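Local structure of cellulase (Bacteroides salanitronis, 6WQY) at residues P78-G83 / H120-N125; I116-H121 / A171-H176; G38-A43 / W54-A59. The protein probably hydrolyses internal bonds of cellulose and related plant beta-glucans, this chain being the glycoside hydrolase family 5 barrel of a longer protein. One frame throughout, in Å; residues are numbered along the deposited sequence.

Contact 1: residues P78-G83 / H120-N125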
loop_
_atom_site.group_PDB
_atom_site.type_symbol
_atom_site.label_atom_id
_atom_site.label_comp_id
_atom_site.label_asym_id
_atom_site.label_seq_id
_atom_site.Cartn_x
_atom_site.Cartn_y
_atom_site.Cartn_z
ATOM N N PRO A 78 0.500 -2.255 -6.892
ATOM C CA PRO A 78 1.818 -2.821 -6.588
ATOM C C PRO A 78 2.480 -3.267 -7.880
ATOM O O PRO A 78 1.838 -3.882 -8.738
ATOM C CB PRO A 78 1.504 -3.999 -5.667
ATOM C CG PRO A 78 0.076 -4.216 -5.713
ATOM C CD PRO A 78 -0.595 -3.011 -6.271
ATOM N N VAL A 79 3.783 -2.985 -8.011
ATOM C CA VAL A 79 4.525 -3.366 -9.211
ATOM C C VAL A 79 5.815 -4.058 -8.782
ATOM O O VAL A 79 6.653 -3.450 -8.107
ATOM C CB VAL A 79 4.872 -2.172 -10.116
ATOM C CG1 VAL A 79 5.612 -2.681 -11.358
ATOM C CG2 VAL A 79 3.633 -1.396 -10.512
ATOM N N THR A 80 5.973 -5.310 -9.199
ATOM C CA THR A 80 7.234 -6.027 -9.088
ATOM C C THR A 80 7.999 -5.848 -10.390
ATOM O O THR A 80 7.430 -5.999 -11.476
ATOM C CB THR A 80 6.962 -7.497 -8.800
ATOM O OG1 THR A 80 6.384 -7.579 -7.495
ATOM C CG2 THR A 80 8.226 -8.342 -8.856
ATOM N N TRP A 81 9.298 -5.523 -10.287
ATOM C CA TRP A 81 10.108 -5.166 -11.440
ATOM C C TRP A 81 11.151 -6.235 -11.742
ATOM O O TRP A 81 11.962 -6.066 -12.667
ATOM C CB TRP A 81 10.782 -3.804 -11.225
ATOM C CG TRP A 81 9.818 -2.682 -10.927
ATOM C CD1 TRP A 81 9.298 -2.366 -9.715
ATOM C CD2 TRP A 81 9.259 -1.735 -11.852
ATOM N NE1 TRP A 81 8.461 -1.280 -9.809
ATOM C CE2 TRP A 81 8.423 -0.875 -11.110
ATOM C CE3 TRP A 81 9.380 -1.526 -13.227
ATOM C CZ2 TRP A 81 7.713 0.165 -11.700
ATOM C CZ3 TRP A 81 8.668 -0.491 -13.804
ATOM C CH2 TRP A 81 7.857 0.344 -13.041
ATOM N N LEU A 82 11.159 -7.315 -10.964
ATOM C CA LEU A 82 12.111 -8.398 -11.128
ATOM C C LEU A 82 12.099 -8.910 -12.560
ATOM O O LEU A 82 11.048 -9.106 -13.171
ATOM C CB LEU A 82 11.748 -9.538 -10.167
ATOM C CG LEU A 82 11.912 -9.225 -8.679
ATOM C CD1 LEU A 82 11.311 -10.359 -7.847
ATOM C CD2 LEU A 82 13.354 -9.000 -8.328
ATOM N N GLY A 83 13.291 -9.128 -13.098
ATOM C CA GLY A 83 13.441 -9.614 -14.446
ATOM C C GLY A 83 13.254 -8.581 -15.527
ATOM O O GLY A 83 13.377 -8.921 -16.711
ATOM N N HIS A 120 7.603 -3.405 -5.477
ATOM C CA HIS A 120 6.883 -4.328 -4.601
ATOM C C HIS A 120 7.756 -5.525 -4.259
ATOM O O HIS A 120 8.597 -5.428 -3.344
ATOM C CB HIS A 120 5.500 -4.656 -5.179
ATOM C CG HIS A 120 4.514 -5.116 -4.164
ATOM N ND1 HIS A 120 3.821 -4.234 -3.355
ATOM C CD2 HIS A 120 4.092 -6.364 -3.851
ATOM C CE1 HIS A 120 2.991 -4.944 -2.605
ATOM N NE2 HIS A 120 3.140 -6.236 -2.875
ATOM N N HIS A 121 7.588 -6.688 -4.912
ATOM C CA HIS A 121 8.285 -7.899 -4.442
ATOM C C HIS A 121 9.778 -7.917 -4.752
ATOM O O HIS A 121 10.467 -8.832 -4.294
ATOM C CB HIS A 121 7.583 -9.161 -4.907
ATOM C CG HIS A 121 6.287 -9.403 -4.212
ATOM N ND1 HIS A 121 6.120 -9.204 -2.857
ATOM C CD2 HIS A 121 5.091 -9.831 -4.694
ATOM C CE1 HIS A 121 4.872 -9.514 -2.542
ATOM N NE2 HIS A 121 4.224 -9.902 -3.634
ATOM N N ASP A 122 10.308 -6.909 -5.438
ATOM C CA ASP A 122 11.759 -6.744 -5.457
ATOM C C ASP A 122 12.333 -6.755 -4.052
ATOM O O ASP A 122 13.475 -7.167 -3.852
ATOM C CB ASP A 122 12.133 -5.413 -6.110
ATOM C CG ASP A 122 11.657 -5.298 -7.541
ATOM O OD1 ASP A 122 10.418 -5.347 -7.745
ATOM O OD2 ASP A 122 12.512 -5.130 -8.453
ATOM N N GLY A 123 11.569 -6.273 -3.074
ATOM C CA GLY A 123 11.986 -6.249 -1.698
ATOM C C GLY A 123 11.531 -7.422 -0.869
ATOM O O GLY A 123 11.730 -7.394 0.355
ATOM N N ALA A 124 10.929 -8.454 -1.454
ATOM C CA ALA A 124 10.373 -9.530 -0.641
ATOM C C ALA A 124 11.470 -10.258 0.119
ATOM O O ALA A 124 12.383 -10.836 -0.480
ATOM C CB ALA A 124 9.594 -10.505 -1.512
ATOM N N ASN A 125 11.375 -10.223 1.451
ATOM C CA ASN A 125 12.176 -11.047 2.352
ATOM C C ASN A 125 13.674 -10.795 2.247
ATOM O O ASN A 125 14.465 -11.611 2.715
ATOM C CB ASN A 125 11.894 -12.530 2.139
ATOM C CG ASN A 125 10.422 -12.840 2.138
ATOM O OD1 ASN A 125 9.641 -12.221 2.875
ATOM N ND2 ASN A 125 10.015 -13.773 1.283
#

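Contact 2: residues I116-H121 / A171-H176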
loop_
_atom_site.group_PDB
_atom_site.type_symbol
_atom_site.label_atom_id
_atom_site.label_comp_id
_atom_site.label_asym_id
_atom_site.label_seq_id
_atom_site.Cartn_x
_atom_site.Cartn_y
_atom_site.Cartn_z
ATOM N N ILE A 116 -1.510 4.850 -6.844
ATOM C CA ILE A 116 -0.194 4.718 -6.227
ATOM C C ILE A 116 0.547 3.626 -6.987
ATOM O O ILE A 116 -0.017 2.553 -7.197
ATOM C CB ILE A 116 -0.294 4.310 -4.744
ATOM C CG1 ILE A 116 -1.150 5.293 -3.940
ATOM C CG2 ILE A 116 1.109 4.179 -4.141
ATOM C CD1 ILE A 116 -1.350 4.881 -2.492
ATOM N N ILE A 117 1.805 3.865 -7.374
ATOM C CA ILE A 117 2.669 2.806 -7.904
ATOM C C ILE A 117 3.888 2.697 -6.989
ATOM O O ILE A 117 4.279 3.666 -6.334
ATOM C CB ILE A 117 3.093 3.035 -9.367
ATOM C CG1 ILE A 117 3.800 4.375 -9.566
ATOM C CG2 ILE A 117 1.878 2.903 -10.287
ATOM C CD1 ILE A 117 4.346 4.588 -10.963
ATOM N N ASN A 118 4.515 1.517 -6.972
ATOM C CA ASN A 118 5.618 1.283 -6.043
ATOM C C ASN A 118 6.661 0.351 -6.670
ATOM O O ASN A 118 6.629 0.030 -7.861
ATOM C CB ASN A 118 5.099 0.756 -4.690
ATOM C CG ASN A 118 4.686 -0.706 -4.744
ATOM O OD1 ASN A 118 4.735 -1.336 -5.807
ATOM N ND2 ASN A 118 4.272 -1.240 -3.611
ATOM N N ILE A 119 7.634 -0.027 -5.839
ATOM C CA ILE A 119 8.496 -1.193 -6.033
ATOM C C ILE A 119 8.047 -2.230 -5.009
ATOM O O ILE A 119 8.089 -1.963 -3.800
ATOM C CB ILE A 119 9.978 -0.828 -5.861
ATOM C CG1 ILE A 119 10.436 0.128 -6.962
ATOM C CG2 ILE A 119 10.827 -2.091 -5.816
ATOM C CD1 ILE A 119 11.873 0.608 -6.811
ATOM N N HIS A 120 7.603 -3.405 -5.477
ATOM C CA HIS A 120 6.883 -4.328 -4.601
ATOM C C HIS A 120 7.756 -5.525 -4.259
ATOM O O HIS A 120 8.597 -5.428 -3.344
ATOM C CB HIS A 120 5.500 -4.656 -5.179
ATOM C CG HIS A 120 4.514 -5.116 -4.164
ATOM N ND1 HIS A 120 3.821 -4.234 -3.355
ATOM C CD2 HIS A 120 4.092 -6.364 -3.851
ATOM C CE1 HIS A 120 2.991 -4.944 -2.605
ATOM N NE2 HIS A 120 3.140 -6.236 -2.875
ATOM N N HIS A 121 7.588 -6.688 -4.912
ATOM C CA HIS A 121 8.285 -7.899 -4.442
ATOM C C HIS A 121 9.778 -7.917 -4.752
ATOM O O HIS A 121 10.467 -8.832 -4.294
ATOM C CB HIS A 121 7.583 -9.161 -4.907
ATOM C CG HIS A 121 6.287 -9.403 -4.212
ATOM N ND1 HIS A 121 6.120 -9.204 -2.857
ATOM C CD2 HIS A 121 5.091 -9.831 -4.694
ATOM C CE1 HIS A 121 4.872 -9.514 -2.542
ATOM N NE2 HIS A 121 4.224 -9.902 -3.634
ATOM N N ALA A 171 7.799 4.429 -2.252
ATOM C CA ALA A 171 9.201 4.087 -2.486
ATOM C C ALA A 171 9.419 2.595 -2.660
ATOM O O ALA A 171 10.210 2.173 -3.514
ATOM C CB ALA A 171 10.014 4.559 -1.287
ATOM N N MET A 172 8.805 1.801 -1.778
ATOM C CA MET A 172 8.986 0.355 -1.693
ATOM C C MET A 172 7.876 -0.165 -0.799
ATOM O O MET A 172 7.032 0.605 -0.320
ATOM C CB MET A 172 10.383 -0.025 -1.224
ATOM C CG MET A 172 10.775 0.479 0.114
ATOM S SD MET A 172 12.580 0.542 0.313
ATOM C CE MET A 172 12.889 2.121 -0.485
ATOM N N ASN A 173 7.863 -1.489 -0.601
ATOM C CA ASN A 173 6.739 -2.184 0.019
ATOM C C ASN A 173 7.040 -2.565 1.467
ATOM O O ASN A 173 6.949 -1.700 2.349
ATOM C CB ASN A 173 6.315 -3.369 -0.858
ATOM C CG ASN A 173 5.116 -4.074 -0.294
ATOM O OD1 ASN A 173 4.185 -3.418 0.169
ATOM N ND2 ASN A 173 5.135 -5.401 -0.295
ATOM N N GLU A 174 7.399 -3.831 1.721
ATOM C CA GLU A 174 7.564 -4.379 3.067
ATOM C C GLU A 174 9.008 -4.821 3.217
ATOM O O GLU A 174 9.403 -5.879 2.732
ATOM C CB GLU A 174 6.616 -5.556 3.289
ATOM C CG GLU A 174 5.171 -5.151 3.346
ATOM C CD GLU A 174 4.203 -6.286 3.607
ATOM O OE1 GLU A 174 4.603 -7.475 3.487
ATOM O OE2 GLU A 174 3.022 -6.018 3.965
ATOM N N ILE A 175 9.803 -3.996 3.869
ATOM C CA ILE A 175 11.239 -4.217 3.981
ATOM C C ILE A 175 11.544 -4.869 5.326
ATOM O O ILE A 175 11.217 -4.330 6.396
ATOM C CB ILE A 175 11.994 -2.892 3.812
ATOM C CG1 ILE A 175 11.708 -2.283 2.423
ATOM C CG2 ILE A 175 13.484 -3.090 4.054
ATOM C CD1 ILE A 175 12.033 -3.175 1.232
ATOM N N HIS A 176 12.178 -6.042 5.262
ATOM C CA HIS A 176 12.639 -6.752 6.445
ATOM C C HIS A 176 13.761 -7.694 6.022
ATOM O O HIS A 176 13.909 -8.033 4.835
ATOM C CB HIS A 176 11.512 -7.529 7.137
ATOM C CG HIS A 176 10.969 -8.638 6.316
ATOM N ND1 HIS A 176 11.351 -9.949 6.493
ATOM C CD2 HIS A 176 10.089 -8.628 5.287
ATOM C CE1 HIS A 176 10.719 -10.700 5.612
ATOM N NE2 HIS A 176 9.941 -9.924 4.868
HETATM O O HOH W 1 9.726 -3.424 -1.631
HETATM O O HOH W 2 8.937 -5.664 -0.084
HETATM O O HOH W 3 7.162 -7.602 -0.796
#

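Contact 3: residues G38-A43 / W54-A59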
loop_
_atom_site.group_PDB
_atom_site.type_symbol
_atom_site.label_atom_id
_atom_site.label_comp_id
_atom_site.label_asym_id
_atom_site.label_seq_id
_atom_site.Cartn_x
_atom_site.Cartn_y
_atom_site.Cartn_z
ATOM N N GLY A 38 -4.093 -6.393 -6.454
ATOM C CA GLY A 38 -3.151 -7.365 -5.930
ATOM C C GLY A 38 -3.030 -8.620 -6.785
ATOM O O GLY A 38 -3.902 -8.967 -7.573
ATOM N N ASN A 39 -1.925 -9.340 -6.571
ATOM C CA ASN A 39 -1.591 -10.521 -7.378
ATOM C C ASN A 39 -1.697 -10.213 -8.868
ATOM O O ASN A 39 -2.192 -11.013 -9.658
ATOM C CB ASN A 39 -2.413 -11.745 -6.993
ATOM C CG ASN A 39 -1.941 -12.397 -5.708
ATOM O OD1 ASN A 39 -1.127 -11.856 -4.992
ATOM N ND2 ASN A 39 -2.470 -13.585 -5.422
ATOM N N GLN A 40 -1.188 -9.049 -9.252
ATOM C CA GLN A 40 -1.338 -8.499 -10.599
ATOM C C GLN A 40 0.054 -8.087 -11.078
ATOM O O GLN A 40 0.887 -8.963 -11.340
ATOM C CB GLN A 40 -2.395 -7.401 -10.591
ATOM C CG GLN A 40 -2.969 -7.093 -11.962
ATOM C CD GLN A 40 -4.002 -8.105 -12.412
ATOM O OE1 GLN A 40 -4.838 -8.555 -11.639
ATOM N NE2 GLN A 40 -3.968 -8.446 -13.691
ATOM N N LEU A 41 0.362 -6.786 -11.169
ATOM C CA LEU A 41 1.718 -6.402 -11.572
ATOM C C LEU A 41 2.754 -6.749 -10.510
ATOM O O LEU A 41 3.962 -6.709 -10.800
ATOM C CB LEU A 41 1.796 -4.933 -11.968
ATOM C CG LEU A 41 0.966 -4.547 -13.184
ATOM C CD1 LEU A 41 1.050 -3.057 -13.469
ATOM C CD2 LEU A 41 1.379 -5.322 -14.418
ATOM N N ASP A 42 2.307 -7.091 -9.301
ATOM C CA ASP A 42 3.180 -7.623 -8.268
ATOM C C ASP A 42 3.560 -9.085 -8.491
ATOM O O ASP A 42 4.563 -9.547 -7.917
ATOM C CB ASP A 42 2.570 -7.454 -6.860
ATOM C CG ASP A 42 1.082 -7.812 -6.771
ATOM O OD1 ASP A 42 0.288 -7.386 -7.643
ATOM O OD2 ASP A 42 0.711 -8.515 -5.788
ATOM N N ALA A 43 2.786 -9.819 -9.282
ATOM C CA ALA A 43 3.019 -11.245 -9.454
ATOM C C ALA A 43 4.310 -11.480 -10.231
ATOM O O ALA A 43 4.660 -10.727 -11.149
ATOM C CB ALA A 43 1.851 -11.886 -10.197
ATOM N N TRP A 54 -0.427 -15.371 -11.182
ATOM C CA TRP A 54 -0.932 -15.605 -9.832
ATOM C C TRP A 54 -2.454 -15.481 -9.801
ATOM O O TRP A 54 -3.023 -14.818 -8.925
ATOM C CB TRP A 54 -0.307 -14.660 -8.805
ATOM C CG TRP A 54 1.141 -14.909 -8.486
ATOM C CD1 TRP A 54 1.985 -15.835 -9.039
ATOM C CD2 TRP A 54 1.916 -14.194 -7.519
ATOM N NE1 TRP A 54 3.223 -15.741 -8.461
ATOM C CE2 TRP A 54 3.215 -14.728 -7.535
ATOM C CE3 TRP A 54 1.629 -13.149 -6.640
ATOM C CZ2 TRP A 54 4.227 -14.257 -6.698
ATOM C CZ3 TRP A 54 2.620 -12.687 -5.804
ATOM C CH2 TRP A 54 3.908 -13.240 -5.837
ATOM N N GLY A 55 -3.124 -16.098 -10.760
ATOM C CA GLY A 55 -4.549 -16.285 -10.662
ATOM C C GLY A 55 -5.427 -15.219 -11.273
ATOM O O GLY A 55 -6.660 -15.359 -11.205
ATOM N N ASN A 56 -4.857 -14.179 -11.870
ATOM C CA ASN A 56 -5.637 -13.122 -12.500
ATOM C C ASN A 56 -5.332 -13.027 -13.985
ATOM O O ASN A 56 -4.190 -13.204 -14.405
ATOM C CB ASN A 56 -5.341 -11.772 -11.850
ATOM C CG ASN A 56 -5.875 -11.696 -10.457
ATOM O OD1 ASN A 56 -7.075 -11.886 -10.249
ATOM N ND2 ASN A 56 -5.009 -11.466 -9.488
ATOM N N ALA A 57 -6.360 -12.749 -14.777
ATOM C CA ALA A 57 -6.170 -12.295 -16.146
ATOM C C ALA A 57 -5.758 -10.825 -16.126
ATOM O O ALA A 57 -5.828 -10.149 -15.099
ATOM C CB ALA A 57 -7.435 -12.518 -16.968
ATOM N N ALA A 58 -5.320 -10.331 -17.280
ATOM C CA ALA A 58 -4.779 -8.983 -17.366
ATOM C C ALA A 58 -5.810 -7.934 -16.979
ATOM O O ALA A 58 -6.978 -7.999 -17.367
ATOM C CB ALA A 58 -4.280 -8.721 -18.785
ATOM N N ALA A 59 -5.359 -6.933 -16.225
ATOM C CA ALA A 59 -6.225 -5.838 -15.797
ATOM C C ALA A 59 -6.631 -4.979 -16.986
ATOM O O ALA A 59 -5.895 -4.861 -17.972
ATOM C CB ALA A 59 -5.517 -4.986 -14.745
HETATM O O HOH W 4 -2.006 -13.023 -11.615
HETATM O O HOH W 5 -4.977 -14.481 -7.083
#

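Contact 1: residues P78-G83 / H120-N125
OG1 of Thr80 is gripped twice: it accepts the backbone N-H of His121 (N to OG1 3.0 Å) and gives its own proton to the carbonyl of Asp42. Threonine suits a place where one small group must both donate and accept, and its CG2 lies alongside Asp122. That aspartate, CG anti to its carbonyl carbon (chi1 -60°), reaches back to the loop after strand 74-77, where the syn lone pair of OD1 takes the N-H of Trp81 in an almost straight bond (N to OD1 2.8 Å, 174°). Its OD2 accepts from NE1 of Trp129, while Leu82 lays CD2 beside OD2 as an apolar neighbour. An alanine in place of Asp122 would probably leave Trp81 N and Trp129 NE1 without their acceptor. Closer to the barrel, His120 N bonds to Val79 O (2.8 Å), a bent link at 132°. Pro78 lays CB over the His120 ring in a CH-pi contact, 3.5 Å from CB to the ring centroid. The Trp81 indole packs against helices 95-110 and 139-159, with NE1 held by Asn118 O. Buried polar groups thus find partners across two neighbouring loops, which fixes one backbone against the other without a continuous sheet.

Contact 2: residues I116-H121 / A171-H176
The amide of Asn173 lies over one face of the His120 imidazole, opposite the face taken by Pro78, the two planes only 20° apart. Asn173 ND2 stands 3.2 Å from His120 CE1, and its CG is near ND1 and CE1, so the amide sits off-centre, over that side of the ring. Both side chains place CG anti to the backbone N (chi1 -177° in Asn173), which brings the two flat groups face to face. Asn118 ND2, lying in the ring plane, donates to His120 ND1 (3.0 Å, 166°) and fixes the turn of the ring about its CB-CG bond. To do so Asn118 holds CG between its backbone N and carbonyl carbon, with ND2 also bonded to Glu170 and OD1 to Val79 N. Between the backbones, Met172 CA makes a CA-H...O contact with Ile119 O (3.3 Å), and Asn173 N donates to water 1. Ile119 itself is apolar, as suits its place against helix 139-159. Asn173 and Glu174 sit where clan A glycosidases carry an Asn-Glu pair whose glutamate is the acid/base in relatives. Both His120 and Asn173 also touch Glu309 on strand 305-310. The two thus meet by stacking, while their polar edges are satisfied by others: Asn118 at His120 ND1, Arg76 at Asn173 OD1, and at Asn173 ND2 water 3 (3.0 Å), which also bonds His121 ND1.

Contact 3: residues G38-A43 / W54-A59
Ala43 packs over one face of the Trp54 indole: its CB is 3.5 Å from CD2, and its CA sits over the six-membered ring, 3.7 Å from the centroid. A methyl group is small enough for the backbone CA to approach the ring face. Asn39 meets the same indole at the edge, with OD1 3.5 Å from CE3 and the amide turned 76° from the ring. The tight part of the contact continues through two amides. Asn56 ND2 donates to Asn39 O (2.9 Å), standing above the plane of the Asn39 carbonyl, and also to Ala347 O. Gln40, bent at chi2 (78°), brings NE2 to Ala57 O (2.9 Å); NE2 also donates to Glu51 OE2, while OE1 accepts from His362. Asp42 holds the start of the type I turn, OD1 taking Gln40 N and OD2 taking Asn39 N. The solvent side begins at the same carbonyl: besides Asn56 ND2, Asn39 O takes water 4, which accepts the N-H groups of Trp54 and Asn56. Water 5 links Asn39 ND2 to Trp54 O, and Ala57 and Ala58 are exposed. This is a loop following the first barrel strand, folded back on itself at the C-terminal end of a TIM barrel.

From the N terminus, contact 3 comes first: it closes a short loop after strand 34-37, with the hairpin of strands 44-45 and 48-49 between its halves, and is complete before the others open. Contact 1 then closes a beta-alpha-beta span, from the end of strand 74-77 over helix 95-110 to the loop after strand 114-118. Contact 2 starts on the stretch where contact 1 ends, sharing His120 and His121, and closes the next span, to the loop after strand 167-170; the two are chained, neither nested nor crossed. Together they tie the loops after the second, third and fourth barrel strands at the C-terminal mouth, and bonds of Thr80 to Leu41 and Asp42 bring in the first.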